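Local atomic coordinates of proteasome assembly chaperone 2 (PAC2) homologue Rv2125 (Mycobacterium tuberculosis, PDB entry 5UN0), a protein that is of unknown function but resembles the eukaryotic proteasome assembly chaperone PAC2, to which it is homologous. Residues 23-28 / 204-210; 37-42 / 63-67; 177-181 / 230-234. All blocks are in the same frame, centred on the assembly; numbering follows the deposited sequence.

Contact 1: residues 23-28 / 204-210; sequences HLAASW and EVPLADL
A chi1 of -177° carries the imidazole of His23 away from its own backbone N, off the last turn of helix 16-27 and onto the backbone of 204-210. There His23 NE2 donates to Pro206 O at 2.9 Å, and the bond is nearly straight, 168° at the hydrogen. The carbonyl oxygen lies in the ring plane and the nitrogen in the carbonyl plane. Histidine suits this place because a flat ring can bond at its edge while its faces pack: Leu210 CD1 sits over one face, 4.2 Å from the ring centroid, and Ser27 OG lies toward the rim of the other. That hydroxyl bonds back to His23 O at 2.6 Å, a carbonyl already holding Ser27 N, as serine often does inside a helix.

Beside this polar link runs an apolar seam. Leu24 CD2 touches Val205 CG2 at 3.5 Å, the two side chains crossing at about a right angle, and Trp28 brings CZ2 to 4.1 Å from Val205 CB. The indole edge also meets Glu204 O in its plane. Leu194 of helix 188-201 packs on both Leu24 and Leu210. In this alpha/beta fold of the PAC2 family, an imidazole-to-carbonyl bond and apolar packing of Leu24 and Trp28 on Val205 and Pro206 thus fasten the C-terminal end of helix 16-27 to the connection between helices 188-201 and 210-222.

Contact 2: residues 37-42 / 63-67; sequences DDEAYY and WPAMR
This is a buried contact between two connecting segments beside the outermost strand, 31-36, of the main sheet: 37-42 leaves that strand, and 63-67 leads into its antiparallel neighbour, strand 66-71. No direct hydrogen bond joins the segments; packing and one water do the work. Tyr42, buried and pointing its CB at the other segment, contributes most. Its ring lies against the backbone of Pro64 and Ala65, with Pro64 O over one face, 3.9 Å from Tyr42 CE1, while Tyr41 CB covers part of the opposite face. The hydroxyl end reaches further along, Tyr42 OH standing 3.4 Å from Ala65 C. Proline and alanine suit this surface, since neither carries a long side chain to hold the ring off the chain; Pro64 CG approaches Tyr42 CG at 4.3 Å.

Asp37 shares Ala65 and adds Trp63. Its CA lies 4.0 Å from Ala65 CB, and a chi1 of -167° turns the carboxylate back so that Asp37 OD1 comes within 3.7 Å of Trp63 CB. The carboxylate plane of Asp37 stands 87° from the indole plane of Trp63. A water bridges the backbones, donating to Asp37 O at 2.9 Å and to Pro64 O at 2.8 Å, and so satisfies two carbonyls, one from each segment.

Within 37-42, Asp38 OD1 accepts from Ala40 N at 2.9 Å. Arg93 of the second subunit makes a cation-pi contact with Trp63, placing this region at a subunit interface. What results in this PAC2-family fold is an Asx turn overlapping a type I beta turn from Asp38 to Tyr41, set just after strand 31-36 and beside the start of its antiparallel partner 66-71.

Contact 3: residues 177-181 / 230-234; sequences VPHYV and ELAEY
Tyr234, Tyr180 and His179 bury the most surface here, and their three rings join the end of strand 170-178 to the short helix 231-235. Tyr234 projects from the first turn of that helix and puts its hydroxyl at the edge of the imidazole: His179 NE2 donates to Tyr234 OH at 2.5 Å, with 160° at the hydrogen. At 3.0 Å resolution so short a length should not be read as a sign of strength. The oxygen lies close to the imidazole plane. The two rings meet rim to rim, their planes turned 80° apart, and neither covers the other's face.

Tyr180 comes alongside. Its chi1 of 51° tucks the ring over its own backbone and back toward its neighbour, so that Tyr180 CD2 lies over the rim of one His179 face. Tyr180 and Tyr234 point opposite ways as they pass, edge beside edge, with Tyr180 CE2 3.9 Å from Tyr234 CE2. Tyrosine fits both places because its ring packs while its hydroxyl remains available for bonding. Tyr180 OH is hydrogen-bonded to His123 ND1 and is 4.1 Å from Leu231 CD1, an apolar neighbour.

Glu230, at the N-cap position of the helix, extends its chain until OE1 is 3.9 Å from His179 CE1, while OE2 lies over the rim of a Tyr234 face. Tyr234 OH is also hydrogen-bonded to Asp120 OD1, so that hydroxyl is shared between His179 and Asp120. With these carboxylates close by, protonation of His179 would probably be favoured.

In the fold
The three contacts are spread widely over one chain: between centres, contacts 1 and 2 lie about 27 Å apart, 1 and 3 about 28 Å, and 2 and 3 about 36 Å, on opposite sides of the chain's centre. None touches another. Contacts 2 and 3 reach the same seven-stranded sheet, through strands 66-71 and 170-178, whereas contact 1 ties helix 16-27 to the connection between helices 188-201 and 210-222. Along the chain, contact 2 is nested within the loop closed by contact 1, contact 3 crosses contact 1, and contact 2 closes before contact 3 opens. Early and late parts of the chain are thus brought together, while only contact 2 meets another subunit.

Contact 1: residues 23-28 / 204-210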
loop_
_atom_site.group_PDB
_atom_site.type_symbol
_atom_site.label_atom_id
_atom_site.label_comp_id
_atom_site.label_asym_id
_atom_site.label_seq_id
_atom_site.Cartn_x
_atom_site.Cartn_y
_atom_site.Cartn_z
ATOM N N HIS A 23 -4.396 -27.834 -8.445
ATOM C CA HIS A 23 -4.274 -29.144 -9.073
ATOM C C HIS A 23 -4.679 -30.282 -8.156
ATOM O O HIS A 23 -5.196 -31.305 -8.608
ATOM C CB HIS A 23 -2.837 -29.382 -9.529
ATOM C CG HIS A 23 -2.662 -30.673 -10.238
ATOM N ND1 HIS A 23 -3.068 -30.864 -11.540
ATOM C CD2 HIS A 23 -2.185 -31.864 -9.813
ATOM C CE1 HIS A 23 -2.824 -32.112 -11.894
ATOM N NE2 HIS A 23 -2.284 -32.739 -10.866
ATOM N N LEU A 24 -4.393 -30.116 -6.873
ATOM C CA LEU A 24 -4.829 -31.085 -5.879
ATOM C C LEU A 24 -6.345 -31.071 -5.803
ATOM O O LEU A 24 -6.967 -32.124 -5.783
ATOM C CB LEU A 24 -4.224 -30.778 -4.510
ATOM C CG LEU A 24 -2.716 -30.981 -4.380
ATOM C CD1 LEU A 24 -2.301 -30.677 -2.946
ATOM C CD2 LEU A 24 -2.272 -32.386 -4.775
ATOM N N ALA A 25 -6.921 -29.869 -5.778
ATOM C CA ALA A 25 -8.365 -29.700 -5.575
ATOM C C ALA A 25 -9.163 -30.195 -6.775
ATOM O O ALA A 25 -10.309 -30.637 -6.649
ATOM C CB ALA A 25 -8.689 -28.245 -5.303
ATOM N N ALA A 26 -8.544 -30.099 -7.948
ATOM C CA ALA A 26 -9.153 -30.582 -9.176
ATOM C C ALA A 26 -9.102 -32.089 -9.162
ATOM O O ALA A 26 -10.118 -32.747 -9.324
ATOM C CB ALA A 26 -8.408 -30.039 -10.384
ATOM N N SER A 27 -7.899 -32.620 -8.954
ATOM C CA SER A 27 -7.636 -34.051 -9.046
ATOM C C SER A 27 -8.496 -34.803 -8.078
ATOM O O SER A 27 -9.232 -35.694 -8.471
ATOM C CB SER A 27 -6.164 -34.362 -8.755
ATOM O OG SER A 27 -5.293 -33.664 -9.639
ATOM N N TRP A 28 -8.414 -34.433 -6.811
ATOM C CA TRP A 28 -9.171 -35.114 -5.753
ATOM C C TRP A 28 -10.557 -34.533 -5.459
ATOM O O TRP A 28 -11.224 -34.970 -4.533
ATOM C CB TRP A 28 -8.355 -35.118 -4.473
ATOM C CG TRP A 28 -7.112 -35.873 -4.584
ATOM C CD1 TRP A 28 -6.908 -36.964 -5.340
ATOM C CD2 TRP A 28 -5.880 -35.614 -3.896
ATOM N NE1 TRP A 28 -5.630 -37.395 -5.190
ATOM C CE2 TRP A 28 -4.968 -36.588 -4.313
ATOM C CE3 TRP A 28 -5.458 -34.646 -2.984
ATOM C CZ2 TRP A 28 -3.649 -36.645 -3.849
ATOM C CZ3 TRP A 28 -4.151 -34.691 -2.521
ATOM C CH2 TRP A 28 -3.260 -35.689 -2.957
ATOM N N GLU A 204 0.452 -40.593 -3.042
ATOM C CA GLU A 204 0.849 -40.275 -4.404
ATOM C C GLU A 204 -0.160 -39.294 -4.994
ATOM O O GLU A 204 -1.363 -39.447 -4.794
ATOM C CB GLU A 204 0.992 -41.525 -5.297
ATOM C CG GLU A 204 1.785 -41.219 -6.580
ATOM C CD GLU A 204 1.922 -42.367 -7.576
ATOM O OE1 GLU A 204 1.261 -42.289 -8.621
ATOM O OE2 GLU A 204 2.711 -43.315 -7.357
ATOM N N VAL A 205 0.352 -38.279 -5.694
ATOM C CA VAL A 205 -0.489 -37.295 -6.383
ATOM C C VAL A 205 -0.319 -37.459 -7.889
ATOM O O VAL A 205 0.810 -37.439 -8.419
ATOM C CB VAL A 205 -0.270 -35.817 -5.940
ATOM C CG1 VAL A 205 1.194 -35.444 -5.878
ATOM C CG2 VAL A 205 -1.006 -34.854 -6.865
ATOM N N PRO A 206 -1.449 -37.625 -8.587
ATOM C CA PRO A 206 -1.446 -37.856 -10.012
ATOM C C PRO A 206 -1.052 -36.579 -10.716
ATOM O O PRO A 206 -1.727 -35.562 -10.546
ATOM C CB PRO A 206 -2.909 -38.219 -10.315
ATOM C CG PRO A 206 -3.679 -38.050 -9.045
ATOM C CD PRO A 206 -2.802 -37.347 -8.081
ATOM N N LEU A 207 0.038 -36.612 -11.472
ATOM C CA LEU A 207 0.485 -35.405 -12.150
ATOM C C LEU A 207 -0.280 -35.174 -13.437
ATOM O O LEU A 207 -0.329 -34.043 -13.929
ATOM C CB LEU A 207 1.975 -35.445 -12.442
ATOM C CG LEU A 207 2.866 -35.502 -11.205
ATOM C CD1 LEU A 207 4.236 -36.035 -11.577
ATOM C CD2 LEU A 207 2.985 -34.131 -10.568
ATOM N N ALA A 208 -0.875 -36.237 -13.982
ATOM C CA ALA A 208 -1.679 -36.144 -15.207
ATOM C C ALA A 208 -0.887 -35.586 -16.409
ATOM O O ALA A 208 0.058 -36.229 -16.875
ATOM C CB ALA A 208 -2.942 -35.327 -14.952
ATOM N N ASP A 209 -1.263 -34.397 -16.886
ATOM C CA ASP A 209 -0.732 -33.827 -18.116
ATOM C C ASP A 209 0.371 -32.797 -17.851
ATOM O O ASP A 209 0.821 -32.111 -18.772
ATOM C CB ASP A 209 -1.888 -33.133 -18.861
ATOM C CG ASP A 209 -1.758 -33.191 -20.390
ATOM O OD1 ASP A 209 -1.205 -34.182 -20.929
ATOM O OD2 ASP A 209 -2.254 -32.244 -21.061
ATOM N N LEU A 210 0.806 -32.678 -16.601
ATOM C CA LEU A 210 1.763 -31.626 -16.237
ATOM C C LEU A 210 3.118 -31.754 -16.950
ATOM O O LEU A 210 3.656 -30.757 -17.430
ATOM C CB LEU A 210 1.954 -31.538 -14.713
ATOM C CG LEU A 210 0.923 -30.713 -13.936
ATOM C CD1 LEU A 210 1.150 -30.854 -12.443
ATOM C CD2 LEU A 210 0.956 -29.242 -14.315
#

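Contact 2: residues 37-42 / 63-67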
loop_
_atom_site.group_PDB
_atom_site.type_symbol
_atom_site.label_atom_id
_atom_site.label_comp_id
_atom_site.label_asym_id
_atom_site.label_seq_id
_atom_site.Cartn_x
_atom_site.Cartn_y
_atom_site.Cartn_z
ATOM N N ASP A 37 -13.498 -14.282 4.798
ATOM C CA ASP A 37 -13.904 -13.144 3.975
ATOM C C ASP A 37 -13.586 -11.823 4.670
ATOM O O ASP A 37 -13.741 -10.755 4.084
ATOM C CB ASP A 37 -15.424 -13.243 3.794
ATOM C CG ASP A 37 -15.955 -12.339 2.723
ATOM O OD1 ASP A 37 -15.346 -12.251 1.627
ATOM O OD2 ASP A 37 -17.009 -11.717 2.979
ATOM N N ASP A 38 -13.125 -11.905 5.915
ATOM C CA ASP A 38 -13.164 -10.771 6.820
ATOM C C ASP A 38 -12.388 -9.559 6.336
ATOM O O ASP A 38 -11.264 -9.651 5.853
ATOM C CB ASP A 38 -12.669 -11.158 8.203
ATOM C CG ASP A 38 -13.282 -10.312 9.290
ATOM O OD1 ASP A 38 -13.365 -9.084 9.137
ATOM O OD2 ASP A 38 -13.691 -10.888 10.310
ATOM N N GLU A 39 -13.028 -8.411 6.502
ATOM C CA GLU A 39 -12.482 -7.124 6.087
ATOM C C GLU A 39 -11.473 -6.580 7.121
ATOM O O GLU A 39 -10.818 -5.565 6.885
ATOM C CB GLU A 39 -13.628 -6.131 5.776
ATOM C CG GLU A 39 -14.345 -5.560 6.988
ATOM C CD GLU A 39 -15.564 -4.716 6.628
ATOM O OE1 GLU A 39 -15.730 -4.338 5.432
ATOM O OE2 GLU A 39 -16.357 -4.424 7.561
ATOM N N ALA A 40 -11.358 -7.257 8.256
ATOM C CA ALA A 40 -10.270 -6.993 9.190
ATOM C C ALA A 40 -8.894 -7.305 8.587
ATOM O O ALA A 40 -7.898 -6.760 9.026
ATOM C CB ALA A 40 -10.462 -7.800 10.460
ATOM N N TYR A 41 -8.845 -8.189 7.604
ATOM C CA TYR A 41 -7.578 -8.677 7.057
ATOM C C TYR A 41 -7.128 -8.021 5.749
ATOM O O TYR A 41 -5.958 -8.095 5.431
ATOM C CB TYR A 41 -7.648 -10.208 6.878
ATOM C CG TYR A 41 -8.055 -10.901 8.154
ATOM C CD1 TYR A 41 -7.392 -10.635 9.332
ATOM C CD2 TYR A 41 -9.119 -11.779 8.191
ATOM C CE1 TYR A 41 -7.757 -11.243 10.515
ATOM C CE2 TYR A 41 -9.506 -12.387 9.376
ATOM C CZ TYR A 41 -8.819 -12.109 10.540
ATOM O OH TYR A 41 -9.158 -12.689 11.737
ATOM N N TYR A 42 -8.043 -7.355 5.041
ATOM C CA TYR A 42 -7.810 -6.928 3.648
ATOM C C TYR A 42 -7.879 -5.428 3.354
ATOM O O TYR A 42 -8.871 -4.754 3.683
ATOM C CB TYR A 42 -8.757 -7.674 2.705
ATOM C CG TYR A 42 -8.499 -9.155 2.726
ATOM C CD1 TYR A 42 -9.386 -10.048 3.347
ATOM C CD2 TYR A 42 -7.342 -9.675 2.164
ATOM C CE1 TYR A 42 -9.132 -11.413 3.380
ATOM C CE2 TYR A 42 -7.092 -11.035 2.191
ATOM C CZ TYR A 42 -7.984 -11.895 2.802
ATOM O OH TYR A 42 -7.676 -13.231 2.804
ATOM N N TRP A 63 -14.987 -10.915 -3.670
ATOM C CA TRP A 63 -14.104 -10.335 -2.660
ATOM C C TRP A 63 -12.894 -11.211 -2.339
ATOM O O TRP A 63 -13.032 -12.426 -2.189
ATOM C CB TRP A 63 -14.875 -10.120 -1.363
ATOM C CG TRP A 63 -15.950 -9.106 -1.482
ATOM C CD1 TRP A 63 -17.222 -9.311 -1.905
ATOM C CD2 TRP A 63 -15.842 -7.719 -1.175
ATOM N NE1 TRP A 63 -17.923 -8.130 -1.875
ATOM C CE2 TRP A 63 -17.090 -7.138 -1.431
ATOM C CE3 TRP A 63 -14.816 -6.917 -0.692
ATOM C CZ2 TRP A 63 -17.334 -5.792 -1.232
ATOM C CZ3 TRP A 63 -15.054 -5.592 -0.500
ATOM C CH2 TRP A 63 -16.301 -5.032 -0.771
ATOM N N PRO A 64 -11.718 -10.587 -2.162
ATOM C CA PRO A 64 -10.549 -11.359 -1.775
ATOM C C PRO A 64 -10.828 -12.064 -0.474
ATOM O O PRO A 64 -11.545 -11.531 0.370
ATOM C CB PRO A 64 -9.474 -10.300 -1.576
ATOM C CG PRO A 64 -10.227 -9.061 -1.261
ATOM C CD PRO A 64 -11.472 -9.136 -2.080
ATOM N N ALA A 65 -10.281 -13.261 -0.318
ATOM C CA ALA A 65 -10.593 -14.091 0.832
ATOM C C ALA A 65 -9.679 -15.290 0.899
ATOM O O ALA A 65 -8.870 -15.537 -0.019
ATOM C CB ALA A 65 -12.046 -14.549 0.763
ATOM N N MET A 66 -9.853 -16.053 1.980
ATOM C CA MET A 66 -9.158 -17.320 2.182
ATOM C C MET A 66 -10.139 -18.478 2.036
ATOM O O MET A 66 -11.037 -18.622 2.849
ATOM C CB MET A 66 -8.533 -17.346 3.573
ATOM C CG MET A 66 -7.380 -18.323 3.711
ATOM S SD MET A 66 -5.988 -17.834 2.670
ATOM C CE MET A 66 -5.299 -19.438 2.289
ATOM N N ARG A 67 -9.974 -19.285 0.987
ATOM C CA ARG A 67 -10.836 -20.458 0.742
ATOM C C ARG A 67 -10.248 -21.739 1.334
ATOM O O ARG A 67 -9.093 -22.100 1.083
ATOM C CB ARG A 67 -11.122 -20.624 -0.753
ATOM C CG ARG A 67 -12.097 -19.576 -1.248
ATOM C CD ARG A 67 -12.057 -19.297 -2.767
ATOM N NE ARG A 67 -12.515 -17.921 -3.057
ATOM C CZ ARG A 67 -11.756 -16.832 -2.875
ATOM N NH1 ARG A 67 -10.507 -16.942 -2.418
ATOM N NH2 ARG A 67 -12.236 -15.622 -3.150
HETATM O O HOH W 1 -12.679 -9.346 1.781
#

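Contact 3: residues 177-181 / 230-234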
loop_
_atom_site.group_PDB
_atom_site.type_symbol
_atom_site.label_atom_id
_atom_site.label_comp_id
_atom_site.label_asym_id
_atom_site.label_seq_id
_atom_site.Cartn_x
_atom_site.Cartn_y
_atom_site.Cartn_z
ATOM N N VAL A 177 11.923 -19.984 -9.233
ATOM C CA VAL A 177 11.519 -19.686 -10.613
ATOM C C VAL A 177 12.496 -18.693 -11.249
ATOM O O VAL A 177 12.875 -17.704 -10.617
ATOM C CB VAL A 177 10.098 -19.089 -10.661
ATOM C CG1 VAL A 177 9.635 -18.890 -12.102
ATOM C CG2 VAL A 177 9.118 -19.980 -9.900
ATOM N N PRO A 178 12.920 -18.958 -12.494
ATOM C CA PRO A 178 13.773 -18.016 -13.220
ATOM C C PRO A 178 13.103 -16.658 -13.404
ATOM O O PRO A 178 12.008 -16.587 -13.958
ATOM C CB PRO A 178 13.977 -18.699 -14.572
ATOM C CG PRO A 178 13.793 -20.154 -14.298
ATOM C CD PRO A 178 12.769 -20.237 -13.211
ATOM N N HIS A 179 13.757 -15.597 -12.939
ATOM C CA HIS A 179 13.168 -14.245 -12.959
ATOM C C HIS A 179 12.786 -13.732 -14.352
ATOM O O HIS A 179 11.859 -12.932 -14.492
ATOM C CB HIS A 179 14.123 -13.244 -12.309
ATOM C CG HIS A 179 15.494 -13.257 -12.906
ATOM N ND1 HIS A 179 15.783 -12.681 -14.126
ATOM C CD2 HIS A 179 16.652 -13.803 -12.466
ATOM C CE1 HIS A 179 17.063 -12.857 -14.401
ATOM N NE2 HIS A 179 17.613 -13.535 -13.411
ATOM N N TYR A 180 13.502 -14.192 -15.372
ATOM C CA TYR A 180 13.266 -13.755 -16.757
ATOM C C TYR A 180 11.975 -14.303 -17.387
ATOM O O TYR A 180 11.401 -13.668 -18.275
ATOM C CB TYR A 180 14.470 -14.070 -17.664
ATOM C CG TYR A 180 15.015 -15.492 -17.627
ATOM C CD1 TYR A 180 14.555 -16.466 -18.513
ATOM C CD2 TYR A 180 16.032 -15.842 -16.748
ATOM C CE1 TYR A 180 15.076 -17.751 -18.499
ATOM C CE2 TYR A 180 16.562 -17.121 -16.732
ATOM C CZ TYR A 180 16.086 -18.071 -17.605
ATOM O OH TYR A 180 16.616 -19.339 -17.574
ATOM N N VAL A 181 11.560 -15.494 -16.962
ATOM C CA VAL A 181 10.233 -16.017 -17.293
ATOM C C VAL A 181 9.349 -15.979 -16.053
ATOM O O VAL A 181 9.243 -16.966 -15.320
ATOM C CB VAL A 181 10.302 -17.449 -17.859
ATOM C CG1 VAL A 181 8.907 -18.028 -18.057
ATOM C CG2 VAL A 181 11.044 -17.438 -19.183
ATOM N N GLU A 230 22.564 -15.223 -21.237
ATOM C CA GLU A 230 23.374 -15.198 -20.010
ATOM C C GLU A 230 23.393 -16.614 -19.452
ATOM O O GLU A 230 23.851 -16.871 -18.329
ATOM C CB GLU A 230 22.845 -14.187 -18.975
ATOM C CG GLU A 230 21.468 -14.464 -18.416
ATOM C CD GLU A 230 21.152 -13.699 -17.126
ATOM O OE1 GLU A 230 19.971 -13.355 -16.896
ATOM O OE2 GLU A 230 22.074 -13.445 -16.326
ATOM N N LEU A 231 22.903 -17.536 -20.274
ATOM C CA LEU A 231 22.677 -18.898 -19.835
ATOM C C LEU A 231 23.936 -19.533 -19.359
ATOM O O LEU A 231 23.915 -20.216 -18.350
ATOM C CB LEU A 231 22.124 -19.790 -20.937
ATOM C CG LEU A 231 20.678 -20.280 -20.774
ATOM C CD1 LEU A 231 19.727 -19.212 -20.262
ATOM C CD2 LEU A 231 20.128 -20.834 -22.076
ATOM N N ALA A 232 25.034 -19.334 -20.082
ATOM C CA ALA A 232 26.268 -19.983 -19.691
ATOM C C ALA A 232 26.558 -19.634 -18.245
ATOM O O ALA A 232 26.941 -20.501 -17.456
ATOM C CB ALA A 232 27.422 -19.560 -20.567
ATOM N N GLU A 233 26.332 -18.369 -17.893
ATOM C CA GLU A 233 26.585 -17.921 -16.539
ATOM C C GLU A 233 25.788 -18.783 -15.587
ATOM O O GLU A 233 26.334 -19.388 -14.657
ATOM C CB GLU A 233 26.148 -16.453 -16.353
ATOM C CG GLU A 233 27.013 -15.390 -17.041
ATOM C CD GLU A 233 27.144 -14.089 -16.245
ATOM O OE1 GLU A 233 27.843 -14.110 -15.218
ATOM O OE2 GLU A 233 26.594 -13.031 -16.647
ATOM N N TYR A 234 24.487 -18.842 -15.847
ATOM C CA TYR A 234 23.566 -19.552 -14.973
ATOM C C TYR A 234 23.797 -21.043 -14.948
ATOM O O TYR A 234 23.856 -21.648 -13.884
ATOM C CB TYR A 234 22.121 -19.270 -15.398
ATOM C CG TYR A 234 21.525 -18.035 -14.750
ATOM C CD1 TYR A 234 22.276 -17.204 -13.906
ATOM C CD2 TYR A 234 20.209 -17.689 -14.991
ATOM C CE1 TYR A 234 21.712 -16.083 -13.327
ATOM C CE2 TYR A 234 19.638 -16.569 -14.418
ATOM C CZ TYR A 234 20.393 -15.768 -13.588
ATOM O OH TYR A 234 19.828 -14.648 -13.015
#